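Local coordinates for protein uncharacterized N-acetyltransferase D2E76_00625 (Mycobacteroides abscessus, PDB 6YCA) that binds acetyl coenzyme A as a GCN5-related N-acetyltransferase of the Eis type, one that is unable to modify aminoglycosides, at residues E59-L67 against G77-W85; G186-A194 against V223-R232. All blocks are in the same frame, centred on the assembly; numbering follows the deposited sequence.

Contact 1 of 2, residues E59-L67 against G77-W85; sequences ELLELGRYL and GGADSYTSW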
ATOM      1  N   GLU A  59     -42.646  -3.329   9.015  1.00 69.15           N
ATOM      2  CA  GLU A  59     -42.355  -4.498   8.187  1.00 70.03           C
ATOM      3  C   GLU A  59     -41.095  -5.219   8.647  1.00 59.98           C
ATOM      4  O   GLU A  59     -40.961  -6.427   8.426  1.00 58.55           O
ATOM      5  CB  GLU A  59     -42.222  -4.112   6.710  1.00 75.74           C
ATOM      6  CG  GLU A  59     -40.994  -3.274   6.408  1.00 79.03           C
ATOM      7  CD  GLU A  59     -40.929  -2.793   4.971  1.00 87.98           C
ATOM      8  OE1 GLU A  59     -41.823  -3.142   4.170  1.00 90.32           O
ATOM      9  OE2 GLU A  59     -39.965  -2.064   4.639  1.00 91.30           O
ATOM     10  N   LEU A  60     -40.169  -4.512   9.288  1.00 53.97           N
ATOM     11  CA  LEU A  60     -38.925  -5.118   9.735  1.00 54.88           C
ATOM     12  C   LEU A  60     -38.915  -5.461  11.218  1.00 55.95           C
ATOM     13  O   LEU A  60     -37.895  -5.945  11.717  1.00 54.81           O
ATOM     14  CB  LEU A  60     -37.744  -4.199   9.407  1.00 55.80           C
ATOM     15  CG  LEU A  60     -37.591  -3.810   7.934  1.00 60.73           C
ATOM     16  CD1 LEU A  60     -36.519  -2.741   7.754  1.00 57.79           C
ATOM     17  CD2 LEU A  60     -37.286  -5.041   7.094  1.00 61.36           C
ATOM     18  N   LEU A  61     -40.013  -5.236  11.932  1.00 58.32           N
ATOM     19  CA  LEU A  61     -40.062  -5.446  13.371  1.00 57.27           C
ATOM     20  C   LEU A  61     -41.142  -6.452  13.741  1.00 58.48           C
ATOM     21  O   LEU A  61     -42.110  -6.664  13.004  1.00 62.35           O
ATOM     22  CB  LEU A  61     -40.307  -4.130  14.124  1.00 58.14           C
ATOM     23  CG  LEU A  61     -39.133  -3.155  14.212  1.00 53.96           C
ATOM     24  CD1 LEU A  61     -39.551  -1.862  14.889  1.00 55.52           C
ATOM     25  CD2 LEU A  61     -38.016  -3.810  14.988  1.00 48.85           C
ATOM     26  N   GLU A  62     -40.965  -7.060  14.912  1.00 56.09           N
ATOM     27  CA  GLU A  62     -41.984  -7.896  15.526  1.00 55.59           C
ATOM     28  C   GLU A  62     -42.559  -7.095  16.684  1.00 57.17           C
ATOM     29  O   GLU A  62     -41.839  -6.778  17.641  1.00 60.00           O
ATOM     30  CB  GLU A  62     -41.363  -9.189  16.050  1.00 51.91           C
ATOM     31  CG  GLU A  62     -42.332 -10.087  16.804  1.00 54.75           C
ATOM     32  CD  GLU A  62     -41.723 -11.432  17.162  1.00 54.75           C
ATOM     33  OE1 GLU A  62     -42.417 -12.247  17.805  1.00 55.37           O
ATOM     34  OE2 GLU A  62     -40.552 -11.676  16.797  1.00 54.27           O
ATOM     35  N   LEU A  63     -43.848  -6.778  16.601  1.00 54.84           N
ATOM     36  CA  LEU A  63     -44.455  -5.875  17.569  1.00 55.08           C
ATOM     37  C   LEU A  63     -44.598  -6.535  18.933  1.00 52.55           C
ATOM     38  O   LEU A  63     -45.038  -7.682  19.044  1.00 54.68           O
ATOM     39  CB  LEU A  63     -45.822  -5.402  17.080  1.00 58.75           C
ATOM     40  CG  LEU A  63     -45.860  -4.671  15.737  1.00 61.34           C
ATOM     41  CD1 LEU A  63     -47.287  -4.224  15.408  1.00 62.38           C
ATOM     42  CD2 LEU A  63     -44.885  -3.497  15.703  1.00 61.40           C
ATOM     43  N   GLY A  64     -44.179  -5.818  19.970  1.00 46.40           N
ATOM     44  CA  GLY A  64     -44.357  -6.274  21.332  1.00 43.12           C
ATOM     45  C   GLY A  64     -43.107  -6.782  21.998  1.00 35.30           C
ATOM     46  O   GLY A  64     -43.195  -7.457  23.029  1.00 34.09           O
ATOM     47  N   ARG A  65     -41.944  -6.452  21.457  1.00 33.69           N
ATOM     48  CA  ARG A  65     -40.677  -6.937  21.971  1.00 32.53           C
ATOM     49  C   ARG A  65     -39.667  -5.807  22.060  1.00 28.81           C
ATOM     50  O   ARG A  65     -38.498  -6.056  22.368  1.00 27.08           O
ATOM     51  CB  ARG A  65     -40.132  -8.030  21.045  1.00 38.11           C
ATOM     52  CG  ARG A  65     -40.783  -9.394  21.198  1.00 42.43           C
ATOM     53  CD  ARG A  65     -40.028 -10.430  20.380  1.00 41.65           C
ATOM     54  NE  ARG A  65     -40.099 -11.765  20.963  1.00 44.02           N
ATOM     55  CZ  ARG A  65     -39.141 -12.304  21.709  1.00 41.41           C
ATOM     56  NH1 ARG A  65     -38.035 -11.618  21.970  1.00 35.51           N
ATOM     57  NH2 ARG A  65     -39.288 -13.527  22.196  1.00 41.99           N
ATOM     58  N   TYR A  66     -40.092  -4.576  21.803  1.00 30.00           N
ATOM     59  CA  TYR A  66     -39.192  -3.441  21.728  1.00 29.25           C
ATOM     60  C   TYR A  66     -39.340  -2.636  23.009  1.00 36.48           C
ATOM     61  O   TYR A  66     -40.411  -2.086  23.287  1.00 45.66           O
ATOM     62  CB  TYR A  66     -39.530  -2.593  20.501  1.00 30.23           C
ATOM     63  CG  TYR A  66     -38.360  -1.814  19.943  1.00 32.43           C
ATOM     64  CD1 TYR A  66     -37.482  -1.138  20.777  1.00 30.71           C
ATOM     65  CD2 TYR A  66     -38.103  -1.800  18.577  1.00 33.09           C
ATOM     66  CE1 TYR A  66     -36.411  -0.437  20.266  1.00 29.95           C
ATOM     67  CE2 TYR A  66     -37.027  -1.107  18.056  1.00 29.89           C
ATOM     68  CZ  TYR A  66     -36.186  -0.429  18.906  1.00 29.55           C
ATOM     69  OH  TYR A  66     -35.112   0.268  18.399  1.00 30.95           O
ATOM     70  N   LEU A  67     -38.264  -2.572  23.779  1.00 34.12           N
ATOM     71  CA  LEU A  67     -38.233  -1.797  25.004  1.00 35.51           C
ATOM     72  C   LEU A  67     -37.683  -0.416  24.693  1.00 38.57           C
ATOM     73  O   LEU A  67     -36.806  -0.260  23.839  1.00 39.80           O
ATOM     74  CB  LEU A  67     -37.338  -2.474  26.039  1.00 34.58           C
ATOM     75  CG  LEU A  67     -37.942  -3.611  26.851  1.00 40.01           C
ATOM     76  CD1 LEU A  67     -36.843  -4.418  27.506  1.00 40.07           C
ATOM     77  CD2 LEU A  67     -38.874  -3.032  27.897  1.00 48.71           C
ATOM     78  N   GLY A  77     -33.411   5.792  24.074  1.00 34.93           N
ATOM     79  CA  GLY A  77     -32.661   4.554  23.946  1.00 31.18           C
ATOM     80  C   GLY A  77     -33.627   3.394  23.865  1.00 31.36           C
ATOM     81  O   GLY A  77     -34.831   3.550  24.086  1.00 37.04           O
ATOM     82  N   GLY A  78     -33.090   2.224  23.537  1.00 26.37           N
ATOM     83  CA  GLY A  78     -33.963   1.069  23.413  1.00 27.68           C
ATOM     84  C   GLY A  78     -33.201  -0.216  23.188  1.00 34.16           C
ATOM     85  O   GLY A  78     -31.984  -0.222  22.984  1.00 39.78           O
ATOM     86  N   ALA A  79     -33.954  -1.315  23.240  1.00 34.37           N
ATOM     87  CA  ALA A  79     -33.429  -2.655  23.000  1.00 29.55           C
ATOM     88  C   ALA A  79     -34.582  -3.527  22.524  1.00 30.65           C
ATOM     89  O   ALA A  79     -35.664  -3.502  23.119  1.00 30.40           O
ATOM     90  CB  ALA A  79     -32.807  -3.238  24.272  1.00 22.98           C
ATOM     91  N   ASP A  80     -34.356  -4.279  21.451  1.00 29.68           N
ATOM     92  CA  ASP A  80     -35.374  -5.079  20.785  1.00 31.84           C
ATOM     93  C   ASP A  80     -34.914  -6.529  20.695  1.00 35.99           C
ATOM     94  O   ASP A  80     -33.751  -6.856  20.943  1.00 39.46           O
ATOM     95  CB  ASP A  80     -35.671  -4.514  19.385  1.00 33.34           C
ATOM     96  CG  ASP A  80     -36.900  -5.139  18.737  1.00 42.07           C
ATOM     97  OD1 ASP A  80     -38.002  -5.058  19.310  1.00 48.92           O
ATOM     98  OD2 ASP A  80     -36.764  -5.699  17.632  1.00 45.43           O
ATOM     99  N   SER A  81     -35.847  -7.405  20.331  1.00 33.87           N
ATOM    100  CA  SER A  81     -35.530  -8.813  20.142  1.00 30.16           C
ATOM    101  C   SER A  81     -36.574  -9.434  19.223  1.00 32.32           C
ATOM    102  O   SER A  81     -37.633  -8.857  18.970  1.00 33.38           O
ATOM    103  CB  SER A  81     -35.450  -9.562  21.474  1.00 22.13           C
ATOM    104  OG  SER A  81     -36.608  -9.328  22.247  1.00 23.52           O
ATOM    105  N   TYR A  82     -36.253 -10.623  18.720  1.00 28.60           N
ATOM    106  CA  TYR A  82     -37.136 -11.380  17.850  1.00 24.89           C
ATOM    107  C   TYR A  82     -37.363 -12.765  18.433  1.00 24.03           C
ATOM    108  O   TYR A  82     -36.470 -13.351  19.051  1.00 23.60           O
ATOM    109  CB  TYR A  82     -36.535 -11.520  16.444  1.00 26.99           C
ATOM    110  CG  TYR A  82     -36.487 -10.219  15.682  1.00 36.08           C
ATOM    111  CD1 TYR A  82     -35.488  -9.287  15.926  1.00 36.75           C
ATOM    112  CD2 TYR A  82     -37.449  -9.914  14.724  1.00 43.41           C
ATOM    113  CE1 TYR A  82     -35.445  -8.085  15.238  1.00 35.89           C
ATOM    114  CE2 TYR A  82     -37.412  -8.715  14.029  1.00 42.49           C
ATOM    115  CZ  TYR A  82     -36.406  -7.808  14.292  1.00 36.93           C
ATOM    116  OH  TYR A  82     -36.354  -6.616  13.615  1.00 34.87           O
ATOM    117  N   THR A  83     -38.566 -13.289  18.221  1.00 25.58           N
ATOM    118  CA  THR A  83     -38.866 -14.666  18.591  1.00 25.89           C
ATOM    119  C   THR A  83     -38.118 -15.594  17.643  1.00 25.10           C
ATOM    120  O   THR A  83     -38.352 -15.570  16.430  1.00 26.36           O
ATOM    121  CB  THR A  83     -40.373 -14.898  18.479  1.00 28.55           C
ATOM    122  OG1 THR A  83     -41.065 -13.949  19.300  1.00 32.22           O
ATOM    123  CG2 THR A  83     -40.741 -16.306  18.922  1.00 28.26           C
ATOM    124  N   SER A  84     -37.222 -16.413  18.186  1.00 23.61           N
ATOM    125  CA  SER A  84     -36.342 -17.218  17.355  1.00 22.93           C
ATOM    126  C   SER A  84     -36.086 -18.554  18.042  1.00 24.68           C
ATOM    127  O   SER A  84     -36.584 -18.818  19.142  1.00 22.63           O
ATOM    128  CB  SER A  84     -35.036 -16.463  17.081  1.00 21.69           C
ATOM    129  OG  SER A  84     -34.104 -17.272  16.386  1.00 23.03           O
ATOM    130  N   TRP A  85     -35.299 -19.400  17.380  1.00 25.44           N
ATOM    131  CA  TRP A  85     -34.797 -20.630  17.973  1.00 25.93           C
ATOM    132  C   TRP A  85     -33.288 -20.711  17.767  1.00 25.39           C
ATOM    133  O   TRP A  85     -32.713 -19.982  16.958  1.00 27.39           O
ATOM    134  CB  TRP A  85     -35.493 -21.890  17.423  1.00 22.50           C
ATOM    135  CG  TRP A  85     -35.587 -21.987  15.917  1.00 23.44           C
ATOM    136  CD1 TRP A  85     -36.701 -21.790  15.155  1.00 25.15           C
ATOM    137  CD2 TRP A  85     -34.534 -22.339  15.004  1.00 25.31           C
ATOM    138  NE1 TRP A  85     -36.406 -21.984  13.825  1.00 25.94           N
ATOM    139  CE2 TRP A  85     -35.084 -22.319  13.705  1.00 25.92           C
ATOM    140  CE3 TRP A  85     -33.179 -22.662  15.158  1.00 23.01           C
ATOM    141  CZ2 TRP A  85     -34.327 -22.603  12.567  1.00 25.99           C
ATOM    142  CZ3 TRP A  85     -32.429 -22.945  14.026  1.00 22.32           C
ATOM    143  CH2 TRP A  85     -33.006 -22.915  12.748  1.00 24.64           C
TER
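Two residues of 59-67 hold Thr83 OG1: it donates to Glu62 OE1 at 2.6 Å and accepts a weak bond from Arg65 NE. The Glu62 carboxylate straddles this residue, because its other oxygen, OE2, receives the Thr83 backbone N at 2.9 Å in a nearly straight bond (173°). Both oxygens are met on their syn sides, though somewhat out of the carboxylate plane. An extended Glu62 chain, with CG anti to the backbone N (chi1 176°), carries the carboxylate that far. Arg65 lies along the strand, its guanidinium placed with Thr83 N over one face, toward the rim, while Ser81 OG sits at the edge, weakly bonded to NH1. The stronger partner of that charge is Glu130, through NH2.

Nearer the start of 59-67, the Tyr82 hydroxyl donates to Leu60 O at 2.5 Å, in the carbonyl plane. This ties the backbone at Leu60 to strand 75-87, and Leu61 CD2 packs against the same hydroxyl. Farther along, the CB of Asp80 stands over the centre of the Tyr66 ring in a CH-pi contact, 3.8 Å from the centroid and 11° off the normal. The Asp80 carboxylate also turns OD2 to His101 in a weak bond.

At Leu67 the connection becomes a true strand: Leu67 N to Ala79 O is 2.8 Å, and Ala79 N to Leu67 O is 3.1 Å. These two bonds make an antiparallel hydrogen-bonded pair, which opens the pairing of strands 67-70 and 75-87, the antiparallel second and third strands of a GNAT fold.

Contact 2 of 2, residues G186-A194 against V223-R232; sequences GLAAIYERA and VVTHPDGYVR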
ATOM      1  N   GLY A 186     -38.163 -19.438  -1.586  1.00 39.93           N
ATOM      2  CA  GLY A 186     -37.643 -20.758  -1.905  1.00 40.00           C
ATOM      3  C   GLY A 186     -36.352 -21.061  -1.170  1.00 40.83           C
ATOM      4  O   GLY A 186     -36.127 -22.189  -0.721  1.00 40.92           O
ATOM      5  N   LEU A 187     -35.473 -20.064  -1.061  1.00 37.88           N
ATOM      6  CA  LEU A 187     -34.238 -20.251  -0.314  1.00 27.39           C
ATOM      7  C   LEU A 187     -34.507 -20.400   1.175  1.00 28.62           C
ATOM      8  O   LEU A 187     -33.794 -21.144   1.860  1.00 33.83           O
ATOM      9  CB  LEU A 187     -33.307 -19.062  -0.547  1.00 21.42           C
ATOM     10  CG  LEU A 187     -32.635 -19.015  -1.915  1.00 21.28           C
ATOM     11  CD1 LEU A 187     -31.639 -17.863  -1.983  1.00 20.76           C
ATOM     12  CD2 LEU A 187     -31.974 -20.346  -2.228  1.00 20.85           C
ATOM     13  N   ALA A 188     -35.525 -19.708   1.694  1.00 24.71           N
ATOM     14  CA  ALA A 188     -35.871 -19.863   3.101  1.00 22.83           C
ATOM     15  C   ALA A 188     -36.348 -21.272   3.399  1.00 23.29           C
ATOM     16  O   ALA A 188     -36.061 -21.807   4.475  1.00 23.04           O
ATOM     17  CB  ALA A 188     -36.926 -18.835   3.508  1.00 23.73           C
ATOM     18  N   ALA A 189     -37.047 -21.902   2.448  1.00 24.07           N
ATOM     19  CA  ALA A 189     -37.483 -23.281   2.634  1.00 24.69           C
ATOM     20  C   ALA A 189     -36.292 -24.233   2.693  1.00 30.82           C
ATOM     21  O   ALA A 189     -36.312 -25.214   3.446  1.00 33.66           O
ATOM     22  CB  ALA A 189     -38.456 -23.683   1.527  1.00 25.81           C
ATOM     23  N   ILE A 190     -35.243 -23.965   1.912  1.00 22.97           N
ATOM     24  CA  ILE A 190     -34.050 -24.797   2.003  1.00 26.55           C
ATOM     25  C   ILE A 190     -33.354 -24.568   3.338  1.00 30.10           C
ATOM     26  O   ILE A 190     -32.919 -25.519   3.997  1.00 36.03           O
ATOM     27  CB  ILE A 190     -33.101 -24.546   0.814  1.00 24.52           C
ATOM     28  CG1 ILE A 190     -33.802 -24.797  -0.518  1.00 22.40           C
ATOM     29  CG2 ILE A 190     -31.863 -25.429   0.924  1.00 24.90           C
ATOM     30  CD1 ILE A 190     -32.925 -24.502  -1.715  1.00 21.91           C
ATOM     31  N   TYR A 191     -33.265 -23.306   3.773  1.00 25.60           N
ATOM     32  CA  TYR A 191     -32.600 -23.015   5.040  1.00 23.94           C
ATOM     33  C   TYR A 191     -33.353 -23.615   6.220  1.00 22.80           C
ATOM     34  O   TYR A 191     -32.730 -23.994   7.218  1.00 23.15           O
ATOM     35  CB  TYR A 191     -32.438 -21.501   5.238  1.00 22.86           C
ATOM     36  CG  TYR A 191     -31.772 -21.139   6.556  1.00 23.00           C
ATOM     37  CD1 TYR A 191     -30.384 -21.118   6.675  1.00 27.90           C
ATOM     38  CD2 TYR A 191     -32.527 -20.847   7.686  1.00 20.23           C
ATOM     39  CE1 TYR A 191     -29.771 -20.804   7.876  1.00 25.07           C
ATOM     40  CE2 TYR A 191     -31.921 -20.536   8.891  1.00 20.53           C
ATOM     41  CZ  TYR A 191     -30.544 -20.515   8.981  1.00 24.93           C
ATOM     42  OH  TYR A 191     -29.940 -20.207  10.178  1.00 28.87           O
ATOM     43  N   GLU A 192     -34.680 -23.733   6.113  1.00 22.32           N
ATOM     44  CA  GLU A 192     -35.490 -24.137   7.258  1.00 23.16           C
ATOM     45  C   GLU A 192     -35.030 -25.457   7.863  1.00 25.10           C
ATOM     46  O   GLU A 192     -35.149 -25.653   9.078  1.00 27.28           O
ATOM     47  CB  GLU A 192     -36.966 -24.217   6.850  1.00 26.02           C
ATOM     48  CG  GLU A 192     -37.894 -24.676   7.963  1.00 33.88           C
ATOM     49  CD  GLU A 192     -37.816 -23.795   9.195  1.00 41.25           C
ATOM     50  OE1 GLU A 192     -37.509 -22.587   9.056  1.00 43.62           O
ATOM     51  OE2 GLU A 192     -38.050 -24.317  10.308  1.00 41.38           O
ATOM     52  N   ARG A 193     -34.487 -26.364   7.053  1.00 26.50           N
ATOM     53  CA  ARG A 193     -34.003 -27.639   7.565  1.00 26.85           C
ATOM     54  C   ARG A 193     -32.570 -27.582   8.096  1.00 27.18           C
ATOM     55  O   ARG A 193     -31.899 -28.619   8.152  1.00 27.87           O
ATOM     56  CB  ARG A 193     -34.280 -28.796   6.597  1.00 25.48           C
ATOM     57  CG  ARG A 193     -33.809 -28.616   5.181  1.00 24.28           C
ATOM     58  CD  ARG A 193     -34.482 -29.670   4.307  1.00 24.87           C
ATOM     59  NE  ARG A 193     -33.701 -30.014   3.124  1.00 27.68           N
ATOM     60  CZ  ARG A 193     -32.860 -31.039   3.047  1.00 28.29           C
ATOM     61  NH1 ARG A 193     -32.668 -31.836   4.093  1.00 29.80           N
ATOM     62  NH2 ARG A 193     -32.203 -31.263   1.919  1.00 27.25           N
ATOM     63  N   ALA A 194     -32.094 -26.394   8.472  1.00 26.09           N
ATOM     64  CA  ALA A 194     -30.745 -26.249   9.003  1.00 22.07           C
ATOM     65  C   ALA A 194     -30.635 -26.995  10.323  1.00 24.84           C
ATOM     66  O   ALA A 194     -31.465 -26.817  11.221  1.00 25.89           O
ATOM     67  CB  ALA A 194     -30.433 -24.772   9.226  1.00 20.03           C
ATOM     68  N   VAL A 223     -27.268 -17.654  -7.702  1.00 33.10           N
ATOM     69  CA  VAL A 223     -27.820 -18.622  -6.764  1.00 32.58           C
ATOM     70  C   VAL A 223     -27.724 -19.987  -7.421  1.00 31.23           C
ATOM     71  O   VAL A 223     -28.409 -20.254  -8.418  1.00 31.09           O
ATOM     72  CB  VAL A 223     -29.265 -18.308  -6.358  1.00 29.53           C
ATOM     73  CG1 VAL A 223     -29.747 -19.331  -5.337  1.00 26.58           C
ATOM     74  CG2 VAL A 223     -29.368 -16.909  -5.794  1.00 26.92           C
ATOM     75  N   VAL A 224     -26.877 -20.843  -6.871  1.00 28.57           N
ATOM     76  CA  VAL A 224     -26.679 -22.200  -7.353  1.00 27.27           C
ATOM     77  C   VAL A 224     -27.194 -23.156  -6.292  1.00 28.03           C
ATOM     78  O   VAL A 224     -26.935 -22.976  -5.097  1.00 29.06           O
ATOM     79  CB  VAL A 224     -25.196 -22.444  -7.682  1.00 25.85           C
ATOM     80  CG1 VAL A 224     -24.932 -23.918  -7.908  1.00 26.97           C
ATOM     81  CG2 VAL A 224     -24.808 -21.626  -8.907  1.00 21.26           C
ATOM     82  N   THR A 225     -27.939 -24.161  -6.728  1.00 27.92           N
ATOM     83  CA  THR A 225     -28.653 -25.037  -5.823  1.00 25.41           C
ATOM     84  C   THR A 225     -28.149 -26.469  -5.944  1.00 28.62           C
ATOM     85  O   THR A 225     -27.550 -26.868  -6.948  1.00 30.26           O
ATOM     86  CB  THR A 225     -30.163 -24.984  -6.109  1.00 22.18           C
ATOM     87  OG1 THR A 225     -30.870 -25.696  -5.091  1.00 32.09           O
ATOM     88  CG2 THR A 225     -30.468 -25.612  -7.448  1.00 22.34           C
ATOM     89  N   HIS A 226     -28.407 -27.232  -4.889  1.00 31.05           N
ATOM     90  CA  HIS A 226     -28.221 -28.666  -4.769  1.00 30.44           C
ATOM     91  C   HIS A 226     -29.483 -29.225  -4.130  1.00 35.09           C
ATOM     92  O   HIS A 226     -30.214 -28.483  -3.466  1.00 45.33           O
ATOM     93  CB  HIS A 226     -27.020 -28.969  -3.858  1.00 20.76           C
ATOM     94  CG  HIS A 226     -26.690 -30.427  -3.751  1.00 22.31           C
ATOM     95  ND1 HIS A 226     -27.268 -31.253  -2.811  1.00 23.76           N
ATOM     96  CD2 HIS A 226     -25.847 -31.207  -4.466  1.00 23.16           C
ATOM     97  CE1 HIS A 226     -26.800 -32.479  -2.955  1.00 22.72           C
ATOM     98  NE2 HIS A 226     -25.931 -32.477  -3.948  1.00 23.95           N
ATOM     99  N   PRO A 227     -29.805 -30.506  -4.357  1.00 28.55           N
ATOM    100  CA  PRO A 227     -30.972 -31.087  -3.678  1.00 24.04           C
ATOM    101  C   PRO A 227     -30.979 -30.895  -2.165  1.00 23.63           C
ATOM    102  O   PRO A 227     -32.047 -30.911  -1.549  1.00 25.21           O
ATOM    103  CB  PRO A 227     -30.891 -32.567  -4.063  1.00 25.11           C
ATOM    104  CG  PRO A 227     -30.296 -32.544  -5.424  1.00 25.06           C
ATOM    105  CD  PRO A 227     -29.319 -31.382  -5.441  1.00 27.40           C
ATOM    106  N   ASP A 228     -29.810 -30.683  -1.552  1.00 22.70           N
ATOM    107  CA  ASP A 228     -29.722 -30.535  -0.104  1.00 22.38           C
ATOM    108  C   ASP A 228     -28.967 -29.276   0.312  1.00 27.40           C
ATOM    109  O   ASP A 228     -28.341 -29.250   1.376  1.00 34.76           O
ATOM    110  CB  ASP A 228     -29.112 -31.777   0.544  1.00 22.86           C
ATOM    111  CG  ASP A 228     -29.993 -33.006   0.396  1.00 24.30           C
ATOM    112  OD1 ASP A 228     -31.214 -32.891   0.608  1.00 34.30           O
ATOM    113  OD2 ASP A 228     -29.467 -34.090   0.071  1.00 32.38           O
ATOM    114  N   GLY A 229     -29.024 -28.221  -0.492  1.00 21.14           N
ATOM    115  CA  GLY A 229     -28.394 -26.970  -0.112  1.00 19.74           C
ATOM    116  C   GLY A 229     -28.311 -26.015  -1.283  1.00 23.24           C
ATOM    117  O   GLY A 229     -28.760 -26.313  -2.393  1.00 33.26           O
ATOM    118  N   TYR A 230     -27.710 -24.855  -1.017  1.00 18.79           N
ATOM    119  CA  TYR A 230     -27.532 -23.833  -2.042  1.00 24.96           C
ATOM    120  C   TYR A 230     -26.303 -22.988  -1.721  1.00 19.99           C
ATOM    121  O   TYR A 230     -25.705 -23.100  -0.647  1.00 17.46           O
ATOM    122  CB  TYR A 230     -28.779 -22.942  -2.196  1.00 19.14           C
ATOM    123  CG  TYR A 230     -29.057 -22.030  -1.018  1.00 18.89           C
ATOM    124  CD1 TYR A 230     -28.425 -20.798  -0.905  1.00 21.98           C
ATOM    125  CD2 TYR A 230     -29.970 -22.386  -0.032  1.00 23.17           C
ATOM    126  CE1 TYR A 230     -28.674 -19.957   0.165  1.00 31.59           C
ATOM    127  CE2 TYR A 230     -30.231 -21.546   1.044  1.00 29.03           C
ATOM    128  CZ  TYR A 230     -29.580 -20.332   1.137  1.00 31.74           C
ATOM    129  OH  TYR A 230     -29.825 -19.483   2.197  1.00 26.62           O
ATOM    130  N   VAL A 231     -25.940 -22.122  -2.667  1.00 18.50           N
ATOM    131  CA  VAL A 231     -24.822 -21.201  -2.480  1.00 19.05           C
ATOM    132  C   VAL A 231     -25.091 -19.925  -3.271  1.00 20.49           C
ATOM    133  O   VAL A 231     -25.476 -19.979  -4.442  1.00 21.57           O
ATOM    134  CB  VAL A 231     -23.465 -21.832  -2.867  1.00 17.06           C
ATOM    135  CG1 VAL A 231     -23.480 -22.319  -4.298  1.00 17.53           C
ATOM    136  CG2 VAL A 231     -22.343 -20.841  -2.659  1.00 17.48           C
ATOM    137  N   ARG A 232     -24.910 -18.779  -2.613  1.00 19.14           N
ATOM    138  CA  ARG A 232     -25.019 -17.459  -3.224  1.00 17.87           C
ATOM    139  C   ARG A 232     -23.631 -16.847  -3.337  1.00 17.59           C
ATOM    140  O   ARG A 232     -22.856 -16.885  -2.377  1.00 20.66           O
ATOM    141  CB  ARG A 232     -25.868 -16.535  -2.357  1.00 21.31           C
ATOM    142  CG  ARG A 232     -27.357 -16.660  -2.500  1.00 28.92           C
ATOM    143  CD  ARG A 232     -28.005 -15.799  -1.434  1.00 32.43           C
ATOM    144  NE  ARG A 232     -27.512 -14.424  -1.477  1.00 32.25           N
ATOM    145  CZ  ARG A 232     -28.253 -13.371  -1.802  1.00 33.58           C
ATOM    146  NH1 ARG A 232     -29.540 -13.523  -2.088  1.00 37.75           N
ATOM    147  NH2 ARG A 232     -27.711 -12.160  -1.811  1.00 28.36           N
TER
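Leu187 and Ile190 of helix 184-192 clasp the Tyr230 ring on an antiparallel beta hairpin, made of strands 222-226 and 229-235, in the second GNAT-like region of the chain. The short axes of helix 186-192 and strand 229-232 approach to 8.6 Å, at 126° between their directions; Leu187 and Ile190, about one turn apart, face the strand.

The tight part is the ring. Leu187 puts CD2 over the centre of one face, 3.6 Å from the centroid and 14° off the normal, a CH-pi contact. Ile190 comes from another direction, with CG2 in the ring plane at the edge, 3.7 Å from Tyr230 CD2. Tyr230 sends its CG between its own backbone N and carbonyl carbon (chi1 69°), which turns the ring to the helix, and its OH is held beyond by Asp253. Trp207 of helix 204-216 also touches this tyrosine. On the neighbouring strand Val223 CG1 backs the Leu187 methyls, reaching CD2 at 4.0 Å, and Ile190 CD1 lies against Thr225.

Toward the turn the contact thins out and reaches solvent. Here, just past the helix, Arg193 NH2 is modelled in a salt bridge to Asp228 OD1, but too close to be trusted in detail, and both residues touch a crystal neighbour. Pro227 and Asp228 are the central residues of a type I turn, where Gly229 N donates to His226 O at 3.2 Å and His226 N returns a bond to Gly229 O at 2.7 Å. Inside that turn, Asp228 N donates to His226 ND1 at 2.9 Å.

In the fold
Contacts 1 and 2 follow one another along the chain, with centres 27 Å apart and nearest atoms about 4 Å apart. They lie in successive GNAT regions, both at the second and third strands, but differently: in contact 1 the chain leading into the second strand runs beside the third, in contact 2 a helix covers the hairpin. Two elements bridge them. Helix 204-216 packs on Leu60 through Leu209 and on Tyr230 through Trp207. Arg93 makes a cation-pi contact with Trp85, a salt bridge with Glu192 and a hydrogen bond with Ala194 O. Within this chain the cofactor belongs to the first fold: about 8 Å separates Gly77 from the nearest atoms of bound acetyl coenzyme A.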